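Local structure of ornithine carbamoyltransferase (Giardia intestinalis, 3GRF) at residues 6-9 against 15-18; 60-65 against 316-321; 95-100 against 115-120; 130-135 against 203-208. The protein probably catalyses transfer of the carbamoyl group from carbamoyl phosphate to ornithine, giving citrulline and phosphate. All blocks are in the same frame, centred on the assembly; numbering follows the deposited sequence.

Contact 1. Residues 6-9 against 15-18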
# COMPACT_ATOMS: atom_id res chain seq x y z
N GLN A 6 -0.78 18.33 24.10
CA GLN A 6 -0.45 17.43 25.14
C GLN A 6 -0.05 16.10 24.51
O GLN A 6 0.49 15.23 25.19
CB GLN A 6 -1.59 17.29 26.14
CG GLN A 6 -1.52 18.26 27.29
CD GLN A 6 -0.53 17.82 28.34
OE1 GLN A 6 0.67 17.88 28.12
NE2 GLN A 6 -0.83 17.35 29.53
N THR A 7 -0.35 15.93 23.19
CA THR A 7 0.27 14.85 22.44
C THR A 7 1.69 15.26 22.03
O THR A 7 1.91 16.35 21.50
CB THR A 7 -0.60 14.50 21.23
OG1 THR A 7 -1.90 14.14 21.70
CG2 THR A 7 -0.02 13.33 20.46
N ARG A 8 2.66 14.39 22.28
CA ARG A 8 4.04 14.64 21.82
C ARG A 8 4.21 14.34 20.35
O ARG A 8 3.86 13.25 19.89
CB ARG A 8 5.08 13.86 22.64
CG ARG A 8 5.44 14.51 23.95
CD ARG A 8 6.89 14.97 23.94
NE ARG A 8 7.70 14.04 24.72
CZ ARG A 8 9.01 13.88 24.64
NH1 ARG A 8 9.78 14.57 23.80
NH2 ARG A 8 9.56 12.99 25.43
N HIS A 9 4.81 15.31 19.65
CA HIS A 9 5.13 15.26 18.24
C HIS A 9 6.65 15.18 18.07
O HIS A 9 7.38 15.10 19.06
CB HIS A 9 4.60 16.52 17.55
CG HIS A 9 3.05 16.52 17.51
ND1 HIS A 9 2.35 15.59 16.76
CD2 HIS A 9 2.12 17.30 18.11
CE1 HIS A 9 1.06 15.81 16.89
NE2 HIS A 9 0.89 16.84 17.71
N ALA A 15 12.78 18.21 19.65
CA ALA A 15 11.53 17.85 20.30
C ALA A 15 11.92 16.87 21.42
O ALA A 15 11.14 16.61 22.33
CB ALA A 15 10.55 17.15 19.27
N LEU A 16 13.13 16.31 21.31
CA LEU A 16 13.66 15.36 22.29
C LEU A 16 14.68 16.02 23.22
O LEU A 16 15.47 16.88 22.80
CB LEU A 16 14.36 14.20 21.57
CG LEU A 16 13.61 13.32 20.57
CD1 LEU A 16 14.56 12.34 19.91
CD2 LEU A 16 12.52 12.55 21.28
N CYS A 17 14.72 15.59 24.48
CA CYS A 17 15.77 16.03 25.37
C CYS A 17 16.89 15.13 25.01
O CYS A 17 16.68 14.16 24.28
CB CYS A 17 15.35 15.85 26.82
SG CYS A 17 15.46 14.16 27.32
N PRO A 18 18.11 15.45 25.50
CA PRO A 18 19.33 14.76 25.15
C PRO A 18 19.30 13.27 25.50
O PRO A 18 19.86 12.46 24.77
CB PRO A 18 20.38 15.46 26.03
CG PRO A 18 19.85 16.76 26.32
CD PRO A 18 18.37 16.58 26.42

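Contact 2. Residues 60-65 against 316-321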
# COMPACT_ATOMS: atom_id res chain seq x y z
N VAL A 60 10.35 3.41 2.16
CA VAL A 60 10.68 1.98 2.35
C VAL A 60 11.03 1.75 3.81
O VAL A 60 10.74 0.68 4.37
CB VAL A 60 11.84 1.51 1.40
CG1 VAL A 60 12.55 0.25 1.91
CG2 VAL A 60 11.33 1.28 -0.01
N SER A 61 11.72 2.71 4.43
CA SER A 61 12.19 2.47 5.82
C SER A 61 11.00 2.47 6.79
O SER A 61 10.96 1.70 7.75
CB SER A 61 13.26 3.50 6.26
OG SER A 61 12.76 4.82 6.22
N LEU A 62 10.04 3.35 6.52
CA LEU A 62 8.81 3.52 7.30
C LEU A 62 7.90 2.30 7.21
O LEU A 62 7.45 1.78 8.23
CB LEU A 62 8.05 4.76 6.77
CG LEU A 62 8.03 6.02 7.64
CD1 LEU A 62 9.10 6.04 8.72
CD2 LEU A 62 7.96 7.33 6.88
N GLU A 63 7.65 1.84 5.97
CA GLU A 63 6.76 0.74 5.69
C GLU A 63 7.39 -0.58 6.22
O GLU A 63 6.72 -1.40 6.85
CB GLU A 63 6.47 0.68 4.16
CG GLU A 63 4.96 0.60 3.82
CD GLU A 63 4.59 0.83 2.37
OE1 GLU A 63 5.02 1.86 1.76
OE2 GLU A 63 3.82 0.01 1.84
N THR A 64 8.70 -0.74 6.00
CA THR A 64 9.45 -1.89 6.50
C THR A 64 9.54 -1.88 8.02
O THR A 64 9.45 -2.96 8.66
CB THR A 64 10.87 -1.92 5.86
OG1 THR A 64 10.71 -1.92 4.46
CG2 THR A 64 11.62 -3.25 6.22
N ALA A 65 9.73 -0.69 8.62
CA ALA A 65 9.86 -0.56 10.08
C ALA A 65 8.63 -1.12 10.71
O ALA A 65 8.73 -1.92 11.65
CB ALA A 65 10.11 0.89 10.52
N ALA A 316 12.73 2.60 15.95
CA ALA A 316 12.95 3.13 17.30
C ALA A 316 12.06 4.31 17.51
O ALA A 316 11.39 4.44 18.52
CB ALA A 316 14.41 3.53 17.51
N VAL A 317 12.05 5.25 16.57
CA VAL A 317 11.19 6.39 16.73
C VAL A 317 9.69 6.09 16.81
O VAL A 317 8.99 6.61 17.68
CB VAL A 317 11.42 7.37 15.57
CG1 VAL A 317 10.43 8.46 15.65
CG2 VAL A 317 12.87 7.88 15.63
N LEU A 318 9.20 5.24 15.90
CA LEU A 318 7.80 4.79 15.87
C LEU A 318 7.48 4.08 17.18
O LEU A 318 6.53 4.38 17.82
CB LEU A 318 7.54 3.89 14.66
CG LEU A 318 7.67 4.66 13.30
CD1 LEU A 318 7.73 3.77 12.07
CD2 LEU A 318 6.54 5.69 13.15
N ASP A 319 8.30 3.14 17.58
CA ASP A 319 8.07 2.41 18.81
C ASP A 319 7.89 3.33 19.99
O ASP A 319 6.92 3.24 20.73
CB ASP A 319 9.24 1.46 19.09
CG ASP A 319 9.00 0.63 20.33
OD1 ASP A 319 8.13 -0.26 20.23
OD2 ASP A 319 9.63 0.89 21.38
N PHE A 320 8.85 4.23 20.15
CA PHE A 320 8.83 5.21 21.21
C PHE A 320 7.60 6.08 21.18
O PHE A 320 7.02 6.33 22.21
CB PHE A 320 10.08 6.07 21.08
CG PHE A 320 10.32 7.00 22.22
CD1 PHE A 320 10.64 6.50 23.47
CD2 PHE A 320 10.31 8.37 22.02
CE1 PHE A 320 10.92 7.37 24.51
CE2 PHE A 320 10.59 9.23 23.06
CZ PHE A 320 10.90 8.72 24.30
N PHE A 321 7.20 6.61 20.02
CA PHE A 321 6.03 7.52 20.04
C PHE A 321 4.73 6.76 20.19
O PHE A 321 3.75 7.30 20.71
CB PHE A 321 6.03 8.50 18.84
CG PHE A 321 6.93 9.70 19.07
CD1 PHE A 321 6.43 10.87 19.60
CD2 PHE A 321 8.29 9.61 18.85
CE1 PHE A 321 7.26 11.96 19.83
CE2 PHE A 321 9.14 10.69 19.11
CZ PHE A 321 8.62 11.87 19.62

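Contact 3. Residues 95-100 against 115-120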
# COMPACT_ATOMS: atom_id res chain seq x y z
N GLU A 95 -8.26 15.44 13.02
CA GLU A 95 -9.24 15.02 14.03
C GLU A 95 -9.76 13.64 13.71
O GLU A 95 -9.97 12.81 14.59
CB GLU A 95 -10.42 16.01 14.14
CG GLU A 95 -10.11 17.32 14.90
CD GLU A 95 -10.06 17.18 16.43
OE1 GLU A 95 -9.97 18.22 17.13
OE2 GLU A 95 -10.12 16.07 16.96
N VAL A 96 -9.93 13.38 12.43
CA VAL A 96 -10.51 12.12 11.99
C VAL A 96 -9.48 10.98 11.99
O VAL A 96 -9.81 9.88 12.38
CB VAL A 96 -11.17 12.29 10.63
CG1 VAL A 96 -11.40 10.97 9.96
CG2 VAL A 96 -12.48 13.14 10.79
N PHE A 97 -8.24 11.23 11.53
CA PHE A 97 -7.26 10.12 11.53
C PHE A 97 -6.77 9.73 12.92
O PHE A 97 -6.40 8.60 13.14
CB PHE A 97 -6.13 10.20 10.45
CG PHE A 97 -5.14 11.37 10.58
CD1 PHE A 97 -5.04 12.32 9.53
CD2 PHE A 97 -4.26 11.48 11.66
CE1 PHE A 97 -4.09 13.37 9.59
CE2 PHE A 97 -3.31 12.53 11.73
CZ PHE A 97 -3.23 13.46 10.70
N SER A 98 -6.84 10.68 13.86
CA SER A 98 -6.44 10.48 15.25
C SER A 98 -7.41 9.61 16.03
O SER A 98 -7.10 9.20 17.13
CB SER A 98 -6.29 11.80 15.99
OG SER A 98 -5.54 12.74 15.25
N ARG A 99 -8.56 9.33 15.46
CA ARG A 99 -9.48 8.38 16.08
C ARG A 99 -9.48 7.04 15.34
O ARG A 99 -10.38 6.23 15.56
CB ARG A 99 -10.87 8.97 16.03
CG ARG A 99 -11.10 10.13 16.95
CD ARG A 99 -12.40 10.78 16.52
NE ARG A 99 -12.93 11.79 17.47
CZ ARG A 99 -12.38 12.99 17.67
NH1 ARG A 99 -11.28 13.35 17.01
NH2 ARG A 99 -12.94 13.83 18.50
N MET A 100 -8.53 6.86 14.41
CA MET A 100 -8.40 5.59 13.64
C MET A 100 -7.00 4.99 13.75
O MET A 100 -6.87 3.83 14.17
CB MET A 100 -8.79 5.74 12.16
CG MET A 100 -10.32 5.89 11.88
SD MET A 100 -10.64 6.11 10.12
CE MET A 100 -12.26 6.81 10.12
N ARG A 115 2.96 21.73 10.90
CA ARG A 115 2.54 22.30 12.18
C ARG A 115 1.05 22.39 12.35
O ARG A 115 0.54 22.17 13.45
CB ARG A 115 3.08 23.72 12.34
CG ARG A 115 4.40 23.80 13.08
CD ARG A 115 5.19 24.96 12.51
NE ARG A 115 6.58 25.01 12.98
CZ ARG A 115 7.43 26.00 12.72
NH1 ARG A 115 7.03 27.04 11.99
NH2 ARG A 115 8.67 25.95 13.19
N GLU A 116 0.36 22.77 11.27
CA GLU A 116 -1.10 22.81 11.20
C GLU A 116 -1.68 21.42 11.49
O GLU A 116 -2.51 21.25 12.41
CB GLU A 116 -1.47 23.41 9.82
CG GLU A 116 -2.92 23.33 9.26
CD GLU A 116 -4.00 23.87 10.17
OE1 GLU A 116 -4.97 24.44 9.65
OE2 GLU A 116 -3.92 23.67 11.40
N MET A 117 -1.19 20.41 10.77
CA MET A 117 -1.65 19.03 10.95
C MET A 117 -1.42 18.56 12.37
O MET A 117 -2.35 18.11 13.04
CB MET A 117 -0.94 18.09 9.99
CG MET A 117 -1.46 16.67 10.08
SD MET A 117 -0.37 15.50 9.22
CE MET A 117 -0.89 15.85 7.54
N ALA A 118 -0.17 18.65 12.82
CA ALA A 118 0.17 18.32 14.19
C ALA A 118 -0.70 19.09 15.21
O ALA A 118 -1.13 18.52 16.21
CB ALA A 118 1.67 18.58 14.44
N GLN A 119 -0.97 20.37 14.97
CA GLN A 119 -1.78 21.20 15.90
C GLN A 119 -3.03 20.45 16.34
O GLN A 119 -3.31 20.33 17.54
CB GLN A 119 -2.18 22.51 15.22
CG GLN A 119 -2.29 23.75 16.10
CD GLN A 119 -1.88 25.01 15.33
OE1 GLN A 119 -0.68 25.32 15.20
NE2 GLN A 119 -2.87 25.71 14.78
N HIS A 120 -3.76 19.91 15.36
CA HIS A 120 -5.10 19.34 15.63
C HIS A 120 -5.09 17.84 15.84
O HIS A 120 -6.09 17.27 16.21
CB HIS A 120 -6.05 19.64 14.49
CG HIS A 120 -6.11 21.08 14.13
ND1 HIS A 120 -6.85 21.99 14.84
CD2 HIS A 120 -5.52 21.77 13.13
CE1 HIS A 120 -6.71 23.19 14.30
NE2 HIS A 120 -5.91 23.08 13.26
O HOH W 1 -7.30 15.16 17.02
O HOH W 2 -9.13 20.51 16.45

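Contact 4. Residues 130-135 against 203-208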
# COMPACT_ATOMS: atom_id res chain seq x y z
N ASP A 130 10.68 18.35 6.01
CA ASP A 130 10.09 19.60 5.53
C ASP A 130 11.21 20.60 5.44
O ASP A 130 12.37 20.22 5.58
CB ASP A 130 8.93 20.07 6.43
CG ASP A 130 9.36 20.49 7.85
OD1 ASP A 130 10.53 20.34 8.26
OD2 ASP A 130 8.47 21.00 8.56
N ASP A 131 10.89 21.88 5.23
CA ASP A 131 11.91 22.93 5.08
C ASP A 131 12.59 23.38 6.38
O ASP A 131 13.37 24.33 6.36
CB ASP A 131 11.39 24.13 4.28
CG ASP A 131 10.18 24.80 4.92
OD1 ASP A 131 9.71 25.77 4.28
OD2 ASP A 131 9.72 24.37 6.01
N PHE A 132 12.31 22.69 7.48
CA PHE A 132 12.84 23.10 8.80
C PHE A 132 13.56 21.97 9.58
O PHE A 132 14.42 22.26 10.41
CB PHE A 132 11.71 23.71 9.64
CG PHE A 132 12.19 24.61 10.76
CD1 PHE A 132 13.03 25.68 10.51
CD2 PHE A 132 11.74 24.40 12.08
CE1 PHE A 132 13.47 26.51 11.54
CE2 PHE A 132 12.16 25.23 13.12
CZ PHE A 132 13.02 26.30 12.84
N GLY A 133 13.22 20.71 9.30
CA GLY A 133 13.95 19.57 9.88
C GLY A 133 13.85 18.22 9.17
O GLY A 133 13.24 18.11 8.12
N HIS A 134 14.45 17.19 9.77
CA HIS A 134 14.41 15.82 9.26
C HIS A 134 14.87 14.85 10.34
O HIS A 134 15.92 14.22 10.20
CB HIS A 134 15.28 15.66 7.99
CG HIS A 134 14.96 14.42 7.20
ND1 HIS A 134 15.68 14.04 6.07
CD2 HIS A 134 14.02 13.47 7.39
CE1 HIS A 134 15.18 12.91 5.61
NE2 HIS A 134 14.16 12.55 6.38
N PRO A 135 14.07 14.72 11.41
CA PRO A 135 14.45 14.05 12.65
C PRO A 135 14.61 12.56 12.51
O PRO A 135 15.36 11.96 13.28
CB PRO A 135 13.31 14.41 13.63
CG PRO A 135 12.12 14.81 12.74
CD PRO A 135 12.70 15.30 11.45
N LYS A 203 19.77 32.60 11.87
CA LYS A 203 20.08 32.96 13.28
C LYS A 203 19.18 32.27 14.34
O LYS A 203 19.65 31.94 15.45
CB LYS A 203 20.16 34.48 13.51
CG LYS A 203 20.56 34.85 14.95
CD LYS A 203 21.64 35.97 15.04
CE LYS A 203 22.06 36.20 16.50
NZ LYS A 203 20.88 36.23 17.44
N GLU A 204 17.93 32.04 13.97
CA GLU A 204 16.98 31.38 14.84
C GLU A 204 17.48 29.98 15.23
O GLU A 204 17.35 29.56 16.38
CB GLU A 204 15.57 31.40 14.23
CG GLU A 204 15.06 30.14 13.53
CD GLU A 204 13.57 29.88 13.77
OE1 GLU A 204 13.22 29.14 14.73
OE2 GLU A 204 12.75 30.42 12.99
N VAL A 205 18.11 29.32 14.26
CA VAL A 205 18.54 27.92 14.41
C VAL A 205 19.83 27.88 15.28
O VAL A 205 19.94 27.09 16.21
CB VAL A 205 18.69 27.23 13.01
CG1 VAL A 205 19.40 25.91 13.12
CG2 VAL A 205 17.32 27.07 12.33
N ILE A 206 20.76 28.78 15.00
CA ILE A 206 21.96 28.97 15.84
C ILE A 206 21.55 29.26 17.30
O ILE A 206 22.01 28.56 18.23
CB ILE A 206 22.85 30.10 15.29
CG1 ILE A 206 23.18 29.86 13.82
CG2 ILE A 206 24.15 30.20 16.08
CD1 ILE A 206 23.68 31.16 13.07
N ASP A 207 20.64 30.21 17.50
CA ASP A 207 20.11 30.54 18.85
C ASP A 207 19.48 29.35 19.58
O ASP A 207 19.78 29.11 20.76
CB ASP A 207 19.05 31.66 18.78
CG ASP A 207 19.64 33.00 18.36
OD1 ASP A 207 20.88 33.12 18.21
OD2 ASP A 207 18.85 33.95 18.18
N GLU A 208 18.59 28.63 18.91
CA GLU A 208 18.06 27.38 19.49
C GLU A 208 19.16 26.46 19.96
O GLU A 208 19.09 25.87 21.06
CB GLU A 208 17.17 26.62 18.50
CG GLU A 208 16.76 25.22 19.00
CD GLU A 208 15.68 24.57 18.17
OE1 GLU A 208 15.73 24.71 16.93
OE2 GLU A 208 14.79 23.91 18.75

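Contact 1. Residues 6-9 against 15-18
Arg8 reaches across to the backbone of Ala15 with one corner of its guanidinium group. NH1 lies 2.9 Å from Ala15 O, and this oxygen sits at the edge of the guanidinium, near its plane. CG is anti to the carbonyl carbon of Arg8 (chi1 -82°). Bends at chi2 and chi3 then carry the charged end over to residues 15-18. NH2 makes a salt bridge with Glu20 on helix 18-33. Leu16 comes beside the same corner, its CD2 4.2 Å from Arg8 NH1. From the other segment, the methyl CB of Ala15 points back at the main chain and lies 3.8 Å from His9 O. The His9 ring turns away from Ala15, and its ND1 is hydrogen-bonded to the backbone N of Cys125. Both segments are loop in front of helix 18-33. Cys17 is the N-cap of that helix; its side chain caps a backbone N further on, and its own N is hydrogen-bonded to Glu20 OE1, as in a capping box. The arrangement folds the N-terminal arm back on the start of the helix. With its charge paired to Glu20 and NH1 close to a carbonyl, Arg8 makes the contact polar; apolar packing is slight.

Contact 2. Residues 60-65 against 316-321
Ala65 and Leu62 meet Leu318 through apolar packing alone. One methyl of Leu318, CD1, does all the touching from its side. It lies 4.0 Å from Ala65 CB and 4.3 Å from Leu62 CD1. The Leu318 side chain starts toward the other helix with CG anti to its carbonyl carbon (chi1 -66°), and CD1 forms its leading end. Ala65 faces it directly with its methyl. Leu62 starts off to one side, and only its branch end closes in. The contact is small and buried, and the nearest CA atoms, those of Ala65 and Leu318, are still 8.1 Å apart. It joins helix 56-69 of the carbamoyl-phosphate domain to helix 303-322. This C-terminal helix returns to pack on the N-terminal domain, as in other transcarbamoylases. Thr105 and Leu136 also pack on Leu62, and Ile103 packs on Leu318. The Thr64 hydroxyl bonds within its own helix. Val60 O accepts from Thr64 N and also from Thr64 OG1, at 2.6 Å, with the hydroxyl tilted 21° from the carbonyl plane. Charge lies off the interface: Asp319 makes salt bridges with Arg27 and Arg41. Val60, Ser61 and Thr64 pack on Met100 of the second subunit.

Contact 3. Residues 95-100 against 115-120
His120, Phe97 and Glu95 give up the most surface here. His120 takes part mainly through its backbone, while its ring leads away from residues 95-100. Two waters join it to Glu95. Water 1 donates to His120 O at 2.6 Å and, weakly, to Glu95 OE2. Water 2 donates to Glu95 OE1 at 2.5 Å and lies 3.2 Å from His120 ND1. Each carboxylate oxygen thus has its own water. The His120 ring is tied to its own helix by a weak bond from NE2 to Glu116 OE2. Glu95 bends at chi2 (-76°), which brings its carboxylate alongside the helix end. Arg99 grips the same residue: NH1 donates a nearly straight bond (165°) to OE2 at 3.0 Å, part of a salt bridge, from the anti side and in the guanidinium plane. NH1 also bonds Glu95 O, from above the carbonyl plane.

Residues 95-100 run from helix 90-97 into the turn after it; residues 115-120 close helix 111-120. The two helices precede and follow strand 103-107 in the chain and pack side by side on one face of the parallel sheet of the alpha/beta carbamoyl-phosphate domain. Deeper in, Phe97 and Met117 cross at about a right angle. Met117 CG meets the ring edge at Phe97 CZ, 3.7 Å away. SD is 3.8 Å from the same CZ and approaches the ring obliquely, 5.1 Å from its centroid and 74° off the normal, a Met-aromatic contact. Phe50 on strand 46-51 packs against both. At the subunit interface, Arg99 NE makes a salt bridge with Asp305 of the third subunit.

Contact 4. Residues 130-135 against 203-208
The loop 130-135 runs past the first turns of helix 203-216, and the closest CA atoms, those of Phe132 and Val205, are 9.3 Å apart. Side chains span this distance. Phe132 and Glu204 come from opposite directions. Glu204 OE1 stands at the edge of the Phe132 ring, 3.4 Å from CZ, with the ring and carboxylate planes 66° apart. Val205 slides past the ring, and its CG2 approaches CE1 obliquely at 4.0 Å. CG of Phe132 is anti to its backbone N (chi1 -159°), and this carries the CE1 and CZ end of the ring out to the helix. The loop beneath is shaped by an Asx turn. Asp130 OD1 accepts from Phe132 N at 3.0 Å, from above the carboxylate plane, and from Gly133 N at 2.9 Å, nearly along its C-O direction. This contact bridges the two domains of the transcarbamoylase fold, since 130-135 belongs to the carbamoyl-phosphate domain and 203-216 to the ornithine domain. Arg180, on helix 173-185 of the latter, makes a cation-pi contact with Phe132 and a salt bridge with Glu208. Along the helix, Lys203 NZ forms a salt bridge with Asp207, whose two carboxylate oxygens each offer their syn lone pair.

Contact 2 is buried and purely apolar. Contacts 1, 3 and 4 are only partly buried and bring in charged groups. Contacts 1 and 3 stay within the carbamoyl-phosphate domain, while contacts 2 and 4 join it to the ornithine-binding domain. Contact 2 does so helix to helix and contact 4 loop to helix. Contact 3 is bridged by waters; its centre lies farthest from the centre of the chain, about 24 Å, and that of contact 4 nearest, about 11 Å. Contact 1 touches contacts 2 and 3: His9 O lies 3.2 Å from Phe321 CE1, and His9 NE2 lies 3.0 Å from Ala118 O. Arg115 connects contact 3 with Phe132 of contact 4. Contacts 2 and 3 also lie near other subunits.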